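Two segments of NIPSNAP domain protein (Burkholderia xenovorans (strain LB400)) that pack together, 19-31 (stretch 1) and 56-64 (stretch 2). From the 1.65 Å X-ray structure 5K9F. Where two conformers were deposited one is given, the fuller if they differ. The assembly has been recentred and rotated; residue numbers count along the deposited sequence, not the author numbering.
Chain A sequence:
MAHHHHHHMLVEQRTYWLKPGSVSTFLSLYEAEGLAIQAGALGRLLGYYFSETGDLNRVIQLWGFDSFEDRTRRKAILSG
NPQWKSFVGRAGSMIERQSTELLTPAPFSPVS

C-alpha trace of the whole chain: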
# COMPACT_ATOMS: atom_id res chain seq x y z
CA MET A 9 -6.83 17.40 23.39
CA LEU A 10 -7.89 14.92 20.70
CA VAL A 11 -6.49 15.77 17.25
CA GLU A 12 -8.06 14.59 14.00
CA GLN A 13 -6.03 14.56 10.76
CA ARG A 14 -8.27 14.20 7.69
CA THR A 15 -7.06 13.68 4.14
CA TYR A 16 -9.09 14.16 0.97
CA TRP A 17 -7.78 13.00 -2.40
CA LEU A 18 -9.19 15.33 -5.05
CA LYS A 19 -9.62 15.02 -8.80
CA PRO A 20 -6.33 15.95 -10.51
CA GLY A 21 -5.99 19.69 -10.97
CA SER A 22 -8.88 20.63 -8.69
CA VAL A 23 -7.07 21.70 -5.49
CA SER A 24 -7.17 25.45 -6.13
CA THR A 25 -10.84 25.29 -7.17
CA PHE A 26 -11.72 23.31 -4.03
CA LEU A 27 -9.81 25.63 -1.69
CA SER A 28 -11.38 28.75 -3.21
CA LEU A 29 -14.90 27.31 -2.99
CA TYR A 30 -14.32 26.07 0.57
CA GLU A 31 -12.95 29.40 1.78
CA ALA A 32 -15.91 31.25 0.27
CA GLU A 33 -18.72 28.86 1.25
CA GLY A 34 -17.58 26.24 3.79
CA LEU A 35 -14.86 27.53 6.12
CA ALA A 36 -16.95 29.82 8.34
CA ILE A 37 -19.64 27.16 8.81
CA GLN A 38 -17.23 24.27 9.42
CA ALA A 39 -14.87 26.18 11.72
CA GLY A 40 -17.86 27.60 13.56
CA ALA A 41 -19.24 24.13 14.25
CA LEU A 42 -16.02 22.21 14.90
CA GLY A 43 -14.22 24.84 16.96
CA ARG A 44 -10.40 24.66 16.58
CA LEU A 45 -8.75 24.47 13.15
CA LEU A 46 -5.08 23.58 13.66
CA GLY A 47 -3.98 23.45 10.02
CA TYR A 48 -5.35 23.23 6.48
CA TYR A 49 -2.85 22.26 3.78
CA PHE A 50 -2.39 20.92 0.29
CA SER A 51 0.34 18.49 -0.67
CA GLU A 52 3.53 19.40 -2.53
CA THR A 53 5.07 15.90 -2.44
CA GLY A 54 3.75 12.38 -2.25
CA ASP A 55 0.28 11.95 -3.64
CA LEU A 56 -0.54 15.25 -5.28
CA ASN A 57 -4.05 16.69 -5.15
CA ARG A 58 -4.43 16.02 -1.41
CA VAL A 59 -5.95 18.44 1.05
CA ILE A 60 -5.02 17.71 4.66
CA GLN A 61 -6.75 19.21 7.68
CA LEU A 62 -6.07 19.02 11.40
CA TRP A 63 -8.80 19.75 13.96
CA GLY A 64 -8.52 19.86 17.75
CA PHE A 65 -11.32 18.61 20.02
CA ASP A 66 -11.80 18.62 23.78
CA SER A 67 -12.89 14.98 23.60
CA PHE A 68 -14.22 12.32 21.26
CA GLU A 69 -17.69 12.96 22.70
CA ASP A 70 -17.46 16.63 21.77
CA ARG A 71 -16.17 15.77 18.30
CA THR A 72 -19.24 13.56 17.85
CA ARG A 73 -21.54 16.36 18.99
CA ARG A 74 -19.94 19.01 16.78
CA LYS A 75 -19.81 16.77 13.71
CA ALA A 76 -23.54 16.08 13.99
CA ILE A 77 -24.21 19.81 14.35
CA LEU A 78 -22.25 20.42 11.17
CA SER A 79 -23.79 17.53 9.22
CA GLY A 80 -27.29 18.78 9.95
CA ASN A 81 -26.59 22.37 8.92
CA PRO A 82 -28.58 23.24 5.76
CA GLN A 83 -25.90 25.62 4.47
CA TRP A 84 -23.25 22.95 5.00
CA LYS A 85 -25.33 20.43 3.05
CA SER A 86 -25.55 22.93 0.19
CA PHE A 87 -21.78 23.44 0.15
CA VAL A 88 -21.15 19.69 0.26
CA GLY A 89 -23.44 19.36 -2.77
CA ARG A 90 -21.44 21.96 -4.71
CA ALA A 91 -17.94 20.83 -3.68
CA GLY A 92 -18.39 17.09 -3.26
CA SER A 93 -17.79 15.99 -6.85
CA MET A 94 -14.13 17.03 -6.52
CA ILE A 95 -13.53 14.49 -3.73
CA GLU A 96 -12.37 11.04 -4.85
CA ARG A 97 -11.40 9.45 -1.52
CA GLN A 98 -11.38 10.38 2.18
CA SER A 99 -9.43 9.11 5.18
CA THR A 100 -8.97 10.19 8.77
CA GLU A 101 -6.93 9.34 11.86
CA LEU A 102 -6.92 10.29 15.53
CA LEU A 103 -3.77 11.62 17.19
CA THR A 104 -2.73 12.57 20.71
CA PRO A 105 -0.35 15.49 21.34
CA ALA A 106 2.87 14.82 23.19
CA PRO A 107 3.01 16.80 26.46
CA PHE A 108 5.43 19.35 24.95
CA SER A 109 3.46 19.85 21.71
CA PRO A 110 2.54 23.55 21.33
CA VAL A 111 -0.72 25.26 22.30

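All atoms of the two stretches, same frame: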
# COMPACT_ATOMS: atom_id res chain seq x y z
N LYS A 19 -9.84 15.20 -7.37
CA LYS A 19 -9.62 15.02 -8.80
C LYS A 19 -8.39 15.80 -9.24
O LYS A 19 -8.18 16.94 -8.79
CB LYS A 19 -10.86 15.48 -9.57
N PRO A 20 -7.54 15.24 -10.10
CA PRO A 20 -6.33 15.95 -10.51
C PRO A 20 -6.66 17.35 -11.02
O PRO A 20 -7.60 17.55 -11.80
CB PRO A 20 -5.75 15.06 -11.62
CG PRO A 20 -6.21 13.69 -11.23
CD PRO A 20 -7.58 13.87 -10.63
N GLY A 21 -5.89 18.32 -10.54
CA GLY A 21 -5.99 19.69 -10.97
C GLY A 21 -7.01 20.53 -10.24
O GLY A 21 -7.13 21.72 -10.54
N SER A 22 -7.74 19.96 -9.28
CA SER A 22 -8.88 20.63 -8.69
C SER A 22 -8.60 21.28 -7.34
O SER A 22 -9.50 21.89 -6.76
CB SER A 22 -10.06 19.64 -8.56
OG SER A 22 -9.84 18.72 -7.51
N VAL A 23 -7.36 21.22 -6.84
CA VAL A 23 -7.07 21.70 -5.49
C VAL A 23 -7.40 23.19 -5.35
O VAL A 23 -8.06 23.61 -4.39
CB VAL A 23 -5.61 21.42 -5.10
CG1 VAL A 23 -5.25 22.20 -3.82
CG2 VAL A 23 -5.40 19.93 -4.89
N SER A 24 -6.93 24.02 -6.29
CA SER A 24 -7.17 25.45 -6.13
C SER A 24 -8.65 25.78 -6.23
O SER A 24 -9.14 26.66 -5.51
CB SER A 24 -6.36 26.24 -7.16
OG SER A 24 -6.79 25.96 -8.48
N THR A 25 -9.40 25.07 -7.08
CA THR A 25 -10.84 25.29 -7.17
C THR A 25 -11.52 24.90 -5.86
O THR A 25 -12.39 25.64 -5.36
CB THR A 25 -11.42 24.48 -8.33
OG1 THR A 25 -10.85 24.92 -9.56
CG2 THR A 25 -12.93 24.65 -8.40
N PHE A 26 -11.13 23.76 -5.29
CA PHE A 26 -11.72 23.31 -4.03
C PHE A 26 -11.43 24.31 -2.91
O PHE A 26 -12.33 24.68 -2.15
CB PHE A 26 -11.19 21.92 -3.67
CG PHE A 26 -11.75 21.37 -2.38
CD1 PHE A 26 -11.14 21.65 -1.17
CD2 PHE A 26 -12.90 20.59 -2.40
CE1 PHE A 26 -11.66 21.16 0.01
CE2 PHE A 26 -13.42 20.09 -1.22
CZ PHE A 26 -12.81 20.38 -0.01
N LEU A 27 -10.17 24.74 -2.79
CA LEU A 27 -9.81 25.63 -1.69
C LEU A 27 -10.51 26.97 -1.81
O LEU A 27 -10.91 27.55 -0.79
CB LEU A 27 -8.29 25.82 -1.64
CG LEU A 27 -7.52 24.58 -1.18
CD1 LEU A 27 -6.02 24.85 -1.26
CD2 LEU A 27 -7.94 24.15 0.23
N SER A 28 -10.66 27.49 -3.03
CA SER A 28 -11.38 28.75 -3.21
C SER A 28 -12.85 28.61 -2.85
O SER A 28 -13.42 29.49 -2.18
CB SER A 28 -11.23 29.23 -4.65
OG SER A 28 -9.90 29.63 -4.90
N LEU A 29 -13.48 27.52 -3.29
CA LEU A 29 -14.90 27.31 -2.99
C LEU A 29 -15.11 27.08 -1.50
O LEU A 29 -16.06 27.62 -0.91
CB LEU A 29 -15.41 26.11 -3.80
CG LEU A 29 -16.90 25.78 -3.75
CD1 LEU A 29 -17.74 26.92 -4.30
CD2 LEU A 29 -17.13 24.50 -4.54
N TYR A 30 -14.23 26.30 -0.87
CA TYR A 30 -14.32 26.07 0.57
C TYR A 30 -14.17 27.37 1.35
O TYR A 30 -14.96 27.66 2.26
CB TYR A 30 -13.27 25.04 1.00
CG TYR A 30 -13.21 24.84 2.51
CD1 TYR A 30 -14.20 24.13 3.17
CD2 TYR A 30 -12.19 25.40 3.27
CE1 TYR A 30 -14.16 23.96 4.55
CE2 TYR A 30 -12.15 25.24 4.64
CZ TYR A 30 -13.13 24.51 5.28
OH TYR A 30 -13.08 24.35 6.65
N GLU A 31 -13.15 28.17 1.02
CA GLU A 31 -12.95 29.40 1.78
C GLU A 31 -14.16 30.32 1.66
O GLU A 31 -14.55 30.99 2.63
CB GLU A 31 -11.69 30.13 1.32
CG GLU A 31 -11.38 31.36 2.18
CD GLU A 31 -10.09 32.08 1.80
OE1 GLU A 31 -9.36 31.61 0.90
OE2 GLU A 31 -9.81 33.14 2.40
N LEU A 56 -0.11 13.89 -5.03
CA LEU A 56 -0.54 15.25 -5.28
C LEU A 56 -2.07 15.28 -5.22
O LEU A 56 -2.74 14.25 -5.15
CB LEU A 56 -0.01 15.75 -6.63
CG LEU A 56 1.53 15.84 -6.69
CD1 LEU A 56 2.05 15.99 -8.14
CD2 LEU A 56 2.03 16.98 -5.78
N ASN A 57 -2.60 16.49 -5.20
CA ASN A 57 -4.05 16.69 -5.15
C ASN A 57 -4.66 16.24 -3.83
O ASN A 57 -5.83 15.85 -3.79
CB ASN A 57 -4.75 16.00 -6.32
CG ASN A 57 -4.13 16.37 -7.64
OD1 ASN A 57 -4.14 17.54 -8.01
ND2 ASN A 57 -3.54 15.40 -8.34
N ARG A 58 -3.90 16.28 -2.74
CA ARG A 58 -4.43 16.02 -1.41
C ARG A 58 -4.67 17.32 -0.69
O ARG A 58 -3.86 18.25 -0.78
CB ARG A 58 -3.46 15.20 -0.56
CG ARG A 58 -3.36 13.74 -0.93
CD ARG A 58 -2.39 13.05 0.03
NE ARG A 58 -1.01 13.50 -0.18
CZ ARG A 58 -0.07 13.51 0.76
NH1 ARG A 58 -0.34 13.12 2.00
NH2 ARG A 58 1.17 13.92 0.44
N VAL A 59 -5.77 17.40 0.04
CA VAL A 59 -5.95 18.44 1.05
C VAL A 59 -6.01 17.77 2.41
O VAL A 59 -6.71 16.76 2.59
CB VAL A 59 -7.17 19.33 0.78
CG1 VAL A 59 -6.92 20.22 -0.44
CG2 VAL A 59 -8.44 18.51 0.60
N ILE A 60 -5.27 18.32 3.36
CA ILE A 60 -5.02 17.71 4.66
C ILE A 60 -5.43 18.71 5.72
O ILE A 60 -4.98 19.87 5.69
CB ILE A 60 -3.54 17.32 4.80
CG1 ILE A 60 -3.19 16.25 3.77
CG2 ILE A 60 -3.25 16.83 6.20
CD1 ILE A 60 -1.69 16.01 3.69
N GLN A 61 -6.30 18.29 6.64
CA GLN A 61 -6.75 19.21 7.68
C GLN A 61 -6.57 18.60 9.05
O GLN A 61 -6.76 17.40 9.25
CB GLN A 61 -8.22 19.63 7.47
CG GLN A 61 -9.18 18.51 7.25
CD GLN A 61 -10.48 19.00 6.65
OE1 GLN A 61 -11.40 19.38 7.36
NE2 GLN A 61 -10.56 18.99 5.32
N LEU A 62 -6.20 19.44 10.01
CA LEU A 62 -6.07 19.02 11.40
C LEU A 62 -7.03 19.84 12.24
O LEU A 62 -7.06 21.07 12.15
CB LEU A 62 -4.64 19.19 11.92
CG LEU A 62 -3.67 18.13 11.38
CD1 LEU A 62 -3.11 18.53 10.03
CD2 LEU A 62 -2.56 17.87 12.39
N TRP A 63 -7.82 19.14 13.06
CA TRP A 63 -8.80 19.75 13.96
C TRP A 63 -8.55 19.28 15.38
O TRP A 63 -8.24 18.10 15.60
CB TRP A 63 -10.23 19.36 13.56
CG TRP A 63 -10.65 19.86 12.21
CD1 TRP A 63 -10.52 19.20 11.03
CD2 TRP A 63 -11.24 21.13 11.92
NE1 TRP A 63 -11.02 19.99 10.00
CE2 TRP A 63 -11.45 21.17 10.52
CE3 TRP A 63 -11.60 22.24 12.69
CZ2 TRP A 63 -12.03 22.28 9.90
CZ3 TRP A 63 -12.17 23.33 12.07
CH2 TRP A 63 -12.37 23.34 10.68
N GLY A 64 -8.69 20.18 16.35
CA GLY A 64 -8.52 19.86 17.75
C GLY A 64 -9.86 19.84 18.48
O GLY A 64 -10.67 20.77 18.34
O HOH W 1 -4.74 20.29 -8.14

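Helix 23-31 lies over strand 58-64, their axes 9.8 Å apart at closest approach and their N-to-C directions 38° apart; together the two stretches bury 360 Å². The apolar centre is Val59, buried, with its CA-to-CB bond directed toward the helix. Its two methyls divide their contacts: CG1 of Val59 lies 4.3 Å from CG1 of Val23 and 4.1 Å from CD2 of Leu27, while CG2 of Val59 lies 4.2 Å from CE1 of Phe26, oblique to that ring. A short, branched side chain suits this place, meeting three helix residues without a long reach. Phe26 (chi1 t) points toward the strand; Leu27 leaves the helix sideways, and its m, t rotamer brings its end nearer. Val23, Phe26, Leu27 and Tyr30 follow the helical repeat, so one side of the helix faces the strand, while Ser24, Thr25, Ser28 and Glu31 are exposed and out of reach.

Farther along, Tyr30 OH approaches CZ2 of Trp63 at 4.0 Å, near the plane of the indole and at its edge. The hydroxyl is hydrogen-bonded elsewhere in the structure. Trp63 NE1 donates to Gln61 OE1 (2.7 Å), which satisfies the indole nitrogen within the strand.

At the other end, Val23 CG2 packs 3.5 Å from CA of Asn57, where the contact turns polar. Asn57, with positive phi just before the strand, points toward stretch 1, and its OD1 accepts a nearly straight hydrogen bond from Gly21 N (3.2 Å, 166°). Water 1 donates to Asn57 OD1 (2.8 Å) and accepts from Val23 N (3.1 Å), bridging to the first turn of the helix. The type II turn Lys19-Ser22 presents Gly21 N; positive phi favours glycine there, and Ser22 OG secures the turn by donating to Lys19 O (2.7 Å). Pro20 CA borders Asn57 ND2 at 3.6 Å.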